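Local atomic coordinates of prolyl-ACP dehydrogenase (Oscillatoria sp., PDB entry 4IRN), a protein that probably oxidises a prolyl group tethered to an acyl carrier protein, using FAD, in the biosynthesis of the cyanotoxin anatoxin-a. Residues I204-I209 / L269-H274; E141-K146 / T220-K225. All blocks are in the same frame, centred on the assembly; numbering follows the deposited sequence.

Contact 1 of 2, residues I204-I209 / L269-H274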
loop_
_atom_site.group_PDB
_atom_site.type_symbol
_atom_site.label_atom_id
_atom_site.label_comp_id
_atom_site.label_asym_id
_atom_site.label_seq_id
_atom_site.Cartn_x
_atom_site.Cartn_y
_atom_site.Cartn_z
ATOM N N ILE A 204 -0.522 -9.490 -38.692
ATOM C CA ILE A 204 -1.621 -10.296 -38.151
ATOM C C ILE A 204 -2.723 -9.287 -37.774
ATOM O O ILE A 204 -2.593 -8.566 -36.785
ATOM C CB ILE A 204 -1.172 -11.213 -36.969
ATOM C CG1 ILE A 204 0.067 -12.100 -37.315
ATOM C CG2 ILE A 204 -2.325 -12.035 -36.386
ATOM C CD1 ILE A 204 -0.047 -13.065 -38.516
ATOM N N ILE A 205 -3.763 -9.208 -38.589
ATOM C CA ILE A 205 -4.844 -8.233 -38.447
ATOM C C ILE A 205 -6.175 -8.827 -38.007
ATOM O O ILE A 205 -6.655 -9.787 -38.594
ATOM C CB ILE A 205 -4.951 -7.360 -39.731
ATOM C CG1 ILE A 205 -3.545 -6.842 -40.134
ATOM C CG2 ILE A 205 -6.011 -6.272 -39.605
ATOM C CD1 ILE A 205 -3.415 -5.532 -40.821
ATOM N N PHE A 206 -6.779 -8.209 -36.981
ATOM C CA PHE A 206 -8.073 -8.590 -36.416
ATOM C C PHE A 206 -9.143 -7.668 -36.973
ATOM O O PHE A 206 -9.118 -6.471 -36.714
ATOM C CB PHE A 206 -8.018 -8.595 -34.874
ATOM C CG PHE A 206 -7.251 -9.791 -34.352
ATOM C CD1 PHE A 206 -5.864 -9.745 -34.205
ATOM C CD2 PHE A 206 -7.909 -10.968 -34.024
ATOM C CE1 PHE A 206 -5.151 -10.869 -33.762
ATOM C CE2 PHE A 206 -7.196 -12.085 -33.564
ATOM C CZ PHE A 206 -5.822 -12.027 -33.434
ATOM N N ALA A 207 -10.034 -8.217 -37.797
ATOM C CA ALA A 207 -11.113 -7.481 -38.470
ATOM C C ALA A 207 -12.483 -8.154 -38.263
ATOM O O ALA A 207 -12.563 -9.191 -37.607
ATOM C CB ALA A 207 -10.800 -7.358 -39.963
ATOM N N THR A 208 -13.560 -7.551 -38.808
ATOM C CA THR A 208 -14.922 -8.088 -38.709
ATOM C C THR A 208 -15.586 -8.256 -40.079
ATOM O O THR A 208 -15.494 -7.362 -40.922
ATOM C CB THR A 208 -15.763 -7.334 -37.647
ATOM O OG1 THR A 208 -17.010 -8.004 -37.455
ATOM C CG2 THR A 208 -15.997 -5.857 -37.984
ATOM N N ILE A 209 -16.230 -9.414 -40.307
ATOM C CA ILE A 209 -16.936 -9.684 -41.568
ATOM C C ILE A 209 -18.267 -8.916 -41.614
ATOM O O ILE A 209 -18.690 -8.475 -42.685
ATOM C CB ILE A 209 -17.099 -11.192 -41.883
ATOM C CG1 ILE A 209 -17.682 -11.976 -40.682
ATOM C CG2 ILE A 209 -15.778 -11.776 -42.364
ATOM C CD1 ILE A 209 -18.457 -13.222 -41.025
ATOM N N LEU A 269 -12.015 -14.237 -32.354
ATOM C CA LEU A 269 -12.045 -14.125 -30.896
ATOM C C LEU A 269 -11.199 -15.234 -30.237
ATOM O O LEU A 269 -10.354 -14.932 -29.378
ATOM C CB LEU A 269 -13.504 -14.135 -30.378
ATOM C CG LEU A 269 -13.685 -14.200 -28.851
ATOM C CD1 LEU A 269 -13.287 -12.898 -28.194
ATOM C CD2 LEU A 269 -15.103 -14.579 -28.482
ATOM N N ALA A 270 -11.437 -16.516 -30.647
ATOM C CA ALA A 270 -10.700 -17.675 -30.153
ATOM C C ALA A 270 -9.193 -17.491 -30.405
ATOM O O ALA A 270 -8.378 -17.846 -29.550
ATOM C CB ALA A 270 -11.196 -18.947 -30.826
ATOM N N ILE A 271 -8.849 -16.903 -31.559
ATOM C CA ILE A 271 -7.470 -16.634 -31.939
ATOM C C ILE A 271 -6.875 -15.545 -31.035
ATOM O O ILE A 271 -5.773 -15.716 -30.535
ATOM C CB ILE A 271 -7.335 -16.334 -33.472
ATOM C CG1 ILE A 271 -7.890 -17.507 -34.316
ATOM C CG2 ILE A 271 -5.881 -16.045 -33.867
ATOM C CD1 ILE A 271 -7.768 -17.364 -35.833
ATOM N N PHE A 272 -7.623 -14.453 -30.798
ATOM C CA PHE A 272 -7.178 -13.336 -29.964
ATOM C C PHE A 272 -6.965 -13.764 -28.506
ATOM O O PHE A 272 -5.957 -13.396 -27.885
ATOM C CB PHE A 272 -8.172 -12.162 -30.056
ATOM C CG PHE A 272 -7.720 -10.923 -29.318
ATOM C CD1 PHE A 272 -6.852 -10.018 -29.915
ATOM C CD2 PHE A 272 -8.170 -10.656 -28.026
ATOM C CE1 PHE A 272 -6.435 -8.876 -29.227
ATOM C CE2 PHE A 272 -7.753 -9.511 -27.344
ATOM C CZ PHE A 272 -6.896 -8.627 -27.951
ATOM N N ASN A 273 -7.949 -14.510 -27.970
ATOM C CA ASN A 273 -7.935 -15.020 -26.604
ATOM C C ASN A 273 -6.831 -16.057 -26.417
ATOM O O ASN A 273 -6.244 -16.126 -25.327
ATOM C CB ASN A 273 -9.313 -15.571 -26.209
ATOM C CG ASN A 273 -10.328 -14.518 -25.787
ATOM O OD1 ASN A 273 -9.987 -13.373 -25.425
ATOM N ND2 ASN A 273 -11.609 -14.886 -25.846
ATOM N N HIS A 274 -6.509 -16.847 -27.501
ATOM C CA HIS A 274 -5.391 -17.791 -27.459
ATOM C C HIS A 274 -4.078 -16.994 -27.504
ATOM O O HIS A 274 -3.143 -17.294 -26.767
ATOM C CB HIS A 274 -5.479 -18.767 -28.636
ATOM C CG HIS A 274 -4.341 -19.729 -28.737
ATOM N ND1 HIS A 274 -3.215 -19.432 -29.491
ATOM C CD2 HIS A 274 -4.167 -20.934 -28.146
ATOM C CE1 HIS A 274 -2.406 -20.470 -29.351
ATOM N NE2 HIS A 274 -2.932 -21.399 -28.550
#
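Phe-272 turns the edge of its ring toward one face of Phe-206, in a T-shaped (edge-to-face) pair. Its CD1 lies 4.1 Å above the Phe-206 plane and over the centre of that ring, while CZ of Phe-206 lies at the edge of Phe-272, near its plane. The centroids are 5.4 Å apart and the planes stand at 84°, almost perpendicular. Ile-271 comes at the Phe-206 ring obliquely, with CG2 touching CZ at 4.0 Å. The imidazole of His-160, a residue of the FAD site, also meets the Phe-206 ring, with the planes inclined at about 60°.

The far edge of the Phe-206 ring meets the helix backbone: CE2 is 3.6 Å from CB of Phe-272, and CE2 and CZ lie against that residue's N and CA. On the helix, CG of Phe-272 stands anti to the backbone N (chi1 -175°), which carries the ring past its own CB and over the Phe-206 face. No hydrogen bond crosses between the segments; what joins them is the aromatic pair and apolar packing.

This is the seam between the beta domain and the C-terminal helical domain of the acyl-CoA dehydrogenase fold. Strand 202-208 belongs to the middle domain's sheet, and helix 268-282 is the first long helix after it. Ile-271 also packs on Thr-220 of the adjacent strand and on Pro-134 and Phe-138 of helix 118-138, bringing the N-terminal helical domain to the same place. Both phenylalanines touch Ala-162, another FAD-binding residue, and the Phe-272 side chain comes within about 6 Å of a bound FAD at nearest atoms.

Contact 2 of 2, residues E141-K146 / T220-K225; sequences EEQKEK and TFMIEK
Gln-143 of helix 141-153 and Met-222 of strand 218-224 meet with their side chains running at a slant to one another. The CA–CB bond of Met-222 points at the helix, and the thioether bends at its last torsion (chi3 -74°), so that the methyl CE lies over one face of the Gln-143 amide, on the NE2 side of CD. From CE it is 3.5 Å to NE2 of Gln-143 and 3.7 Å to its CD. Met-222 offers this amide only a hydrocarbon surface. The polar atoms are satisfied by backbone groups: NE2 donates to the carbonyls of Ala-259 and Arg-261, and OE1 accepts from the N of Thr-140, just ahead of the helix. Three bonds fix the amide's rotation, and the two from NE2 tie the helix start to the chain around the beginning of strand 261-262.

Farther along, Lys-146 and Glu-224 arrive from opposite directions. The lysine is extended throughout, and its NZ stops 3.6 Å from OE2 of Glu-224, a long salt bridge at the solvent side. The same OE2 has a hydrogen bond with the hydroxyl of Tyr-147, the next residue on the helix; this is the carboxylate's firmer link to the helix, with the lysine a long second one.

The arrangement is a helix of the N-terminal domain packed on the beta domain. In the sheet, strand 218-224 runs between strands 202-208 and 261-262, and Met-222 packs on Ile-204 of the first and Leu-262 of the second, while Phe-221 and Ile-223 pack against strand 249-257 of the other sheet.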
loop_
_atom_site.group_PDB
_atom_site.type_symbol
_atom_site.label_atom_id
_atom_site.label_comp_id
_atom_site.label_asym_id
_atom_site.label_seq_id
_atom_site.Cartn_x
_atom_site.Cartn_y
_atom_site.Cartn_z
ATOM N N GLU A 141 -1.671 -26.359 -42.715
ATOM C CA GLU A 141 -0.346 -26.893 -43.023
ATOM C C GLU A 141 0.409 -26.032 -44.036
ATOM O O GLU A 141 1.580 -25.739 -43.805
ATOM C CB GLU A 141 -0.401 -28.374 -43.430
ATOM C CG GLU A 141 -0.922 -29.302 -42.335
ATOM C CD GLU A 141 -0.232 -29.232 -40.979
ATOM O OE1 GLU A 141 1.022 -29.254 -40.944
ATOM O OE2 GLU A 141 -0.947 -29.172 -39.951
ATOM N N GLU A 142 -0.279 -25.541 -45.075
ATOM C CA GLU A 142 0.310 -24.674 -46.095
ATOM C C GLU A 142 0.642 -23.268 -45.590
ATOM O O GLU A 142 1.637 -22.691 -46.018
ATOM C CB GLU A 142 -0.591 -24.600 -47.342
ATOM C CG GLU A 142 -0.868 -25.929 -48.042
ATOM C CD GLU A 142 0.307 -26.744 -48.560
ATOM O OE1 GLU A 142 1.362 -26.162 -48.901
ATOM O OE2 GLU A 142 0.176 -27.987 -48.606
ATOM N N GLN A 143 -0.194 -22.717 -44.692
ATOM C CA GLN A 143 0.011 -21.403 -44.061
ATOM C C GLN A 143 1.228 -21.443 -43.146
ATOM O O GLN A 143 2.024 -20.502 -43.137
ATOM C CB GLN A 143 -1.228 -20.987 -43.254
ATOM C CG GLN A 143 -2.367 -20.456 -44.109
ATOM C CD GLN A 143 -3.622 -20.185 -43.324
ATOM O OE1 GLN A 143 -3.932 -20.845 -42.334
ATOM N NE2 GLN A 143 -4.411 -19.240 -43.799
ATOM N N LYS A 144 1.371 -22.541 -42.379
ATOM C CA LYS A 144 2.484 -22.773 -41.462
ATOM C C LYS A 144 3.793 -23.006 -42.238
ATOM O O LYS A 144 4.809 -22.386 -41.912
ATOM C CB LYS A 144 2.184 -23.960 -40.542
ATOM C CG LYS A 144 1.130 -23.675 -39.480
ATOM C CD LYS A 144 1.063 -24.785 -38.448
ATOM C CE LYS A 144 0.200 -25.946 -38.877
ATOM N NZ LYS A 144 0.259 -27.046 -37.890
ATOM N N GLU A 145 3.755 -23.878 -43.269
ATOM C CA GLU A 145 4.900 -24.212 -44.122
ATOM C C GLU A 145 5.491 -23.016 -44.853
ATOM O O GLU A 145 6.694 -22.984 -45.071
ATOM C CB GLU A 145 4.525 -25.303 -45.131
ATOM C CG GLU A 145 4.590 -26.721 -44.597
ATOM C CD GLU A 145 3.778 -27.720 -45.391
ATOM O OE1 GLU A 145 3.351 -27.399 -46.523
ATOM O OE2 GLU A 145 3.576 -28.847 -44.887
ATOM N N LYS A 146 4.656 -22.043 -45.223
ATOM C CA LYS A 146 5.090 -20.826 -45.909
ATOM C C LYS A 146 5.617 -19.751 -44.962
ATOM O O LYS A 146 6.717 -19.246 -45.181
ATOM C CB LYS A 146 3.973 -20.263 -46.805
ATOM C CG LYS A 146 4.345 -18.981 -47.549
ATOM C CD LYS A 146 3.150 -18.431 -48.305
ATOM C CE LYS A 146 3.487 -17.178 -49.062
ATOM N NZ LYS A 146 2.302 -16.669 -49.802
ATOM N N THR A 220 -9.446 -13.108 -38.390
ATOM C CA THR A 220 -8.018 -12.773 -38.509
ATOM C C THR A 220 -7.509 -12.944 -39.948
ATOM O O THR A 220 -7.875 -13.911 -40.621
ATOM C CB THR A 220 -7.195 -13.587 -37.511
ATOM O OG1 THR A 220 -7.899 -13.671 -36.270
ATOM C CG2 THR A 220 -5.794 -13.016 -37.290
ATOM N N PHE A 221 -6.649 -12.003 -40.406
ATOM C CA PHE A 221 -6.051 -11.989 -41.748
ATOM C C PHE A 221 -4.547 -11.738 -41.684
ATOM O O PHE A 221 -4.079 -10.961 -40.843
ATOM C CB PHE A 221 -6.726 -10.930 -42.632
ATOM C CG PHE A 221 -8.211 -11.136 -42.795
ATOM C CD1 PHE A 221 -8.710 -11.959 -43.802
ATOM C CD2 PHE A 221 -9.115 -10.515 -41.939
ATOM C CE1 PHE A 221 -10.085 -12.172 -43.937
ATOM C CE2 PHE A 221 -10.489 -10.740 -42.064
ATOM C CZ PHE A 221 -10.966 -11.560 -43.069
ATOM N N MET A 222 -3.786 -12.414 -42.569
ATOM C CA MET A 222 -2.328 -12.277 -42.658
ATOM C C MET A 222 -1.993 -11.511 -43.918
ATOM O O MET A 222 -2.175 -12.020 -45.022
ATOM C CB MET A 222 -1.628 -13.642 -42.637
ATOM C CG MET A 222 -1.922 -14.439 -41.389
ATOM S SD MET A 222 -1.161 -16.060 -41.340
ATOM C CE MET A 222 -2.172 -16.924 -42.501
ATOM N N ILE A 223 -1.571 -10.254 -43.752
ATOM C CA ILE A 223 -1.263 -9.381 -44.871
ATOM C C ILE A 223 0.230 -9.101 -44.919
ATOM O O ILE A 223 0.802 -8.642 -43.924
ATOM C CB ILE A 223 -2.155 -8.104 -44.845
ATOM C CG1 ILE A 223 -3.674 -8.475 -44.805
ATOM C CG2 ILE A 223 -1.868 -7.193 -46.040
ATOM C CD1 ILE A 223 -4.617 -7.405 -44.259
ATOM N N GLU A 224 0.851 -9.387 -46.062
ATOM C CA GLU A 224 2.269 -9.137 -46.276
ATOM C C GLU A 224 2.537 -7.626 -46.418
ATOM O O GLU A 224 1.645 -6.877 -46.826
ATOM C CB GLU A 224 2.767 -9.876 -47.526
ATOM C CG GLU A 224 2.978 -11.366 -47.319
ATOM C CD GLU A 224 3.392 -12.163 -48.543
ATOM O OE1 GLU A 224 3.997 -11.587 -49.479
ATOM O OE2 GLU A 224 3.143 -13.389 -48.543
ATOM N N LYS A 225 3.760 -7.199 -46.080
ATOM C CA LYS A 225 4.236 -5.817 -46.178
ATOM C C LYS A 225 4.119 -5.342 -47.651
ATOM O O LYS A 225 4.260 -6.141 -48.566
ATOM C CB LYS A 225 5.691 -5.781 -45.689
ATOM C CG LYS A 225 6.480 -4.505 -45.932
ATOM C CD LYS A 225 7.976 -4.686 -45.561
ATOM C CE LYS A 225 8.816 -5.437 -46.574
ATOM N NZ LYS A 225 8.915 -4.757 -47.884
#

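How the contacts relate
The centres of contacts 1 and 2 lie 14 Å apart, and both draw on the same mixed sheet, where strands 202-208 and 218-224 are antiparallel neighbours. The backbone N of Phe-221 is 2.9 Å from the O of Ile-205, a probable hydrogen bond, and CD1 of Ile-204 packs on CG of Met-222. Along the chain the segments interleave: helix 141-153, strand 202-208, strand 218-224, then helix 268-282. The sheet of the middle domain is thus covered on one face by a helix that comes before it in sequence and one that follows it, which joins the N- and C-terminal helical domains to the strands beside the FAD site.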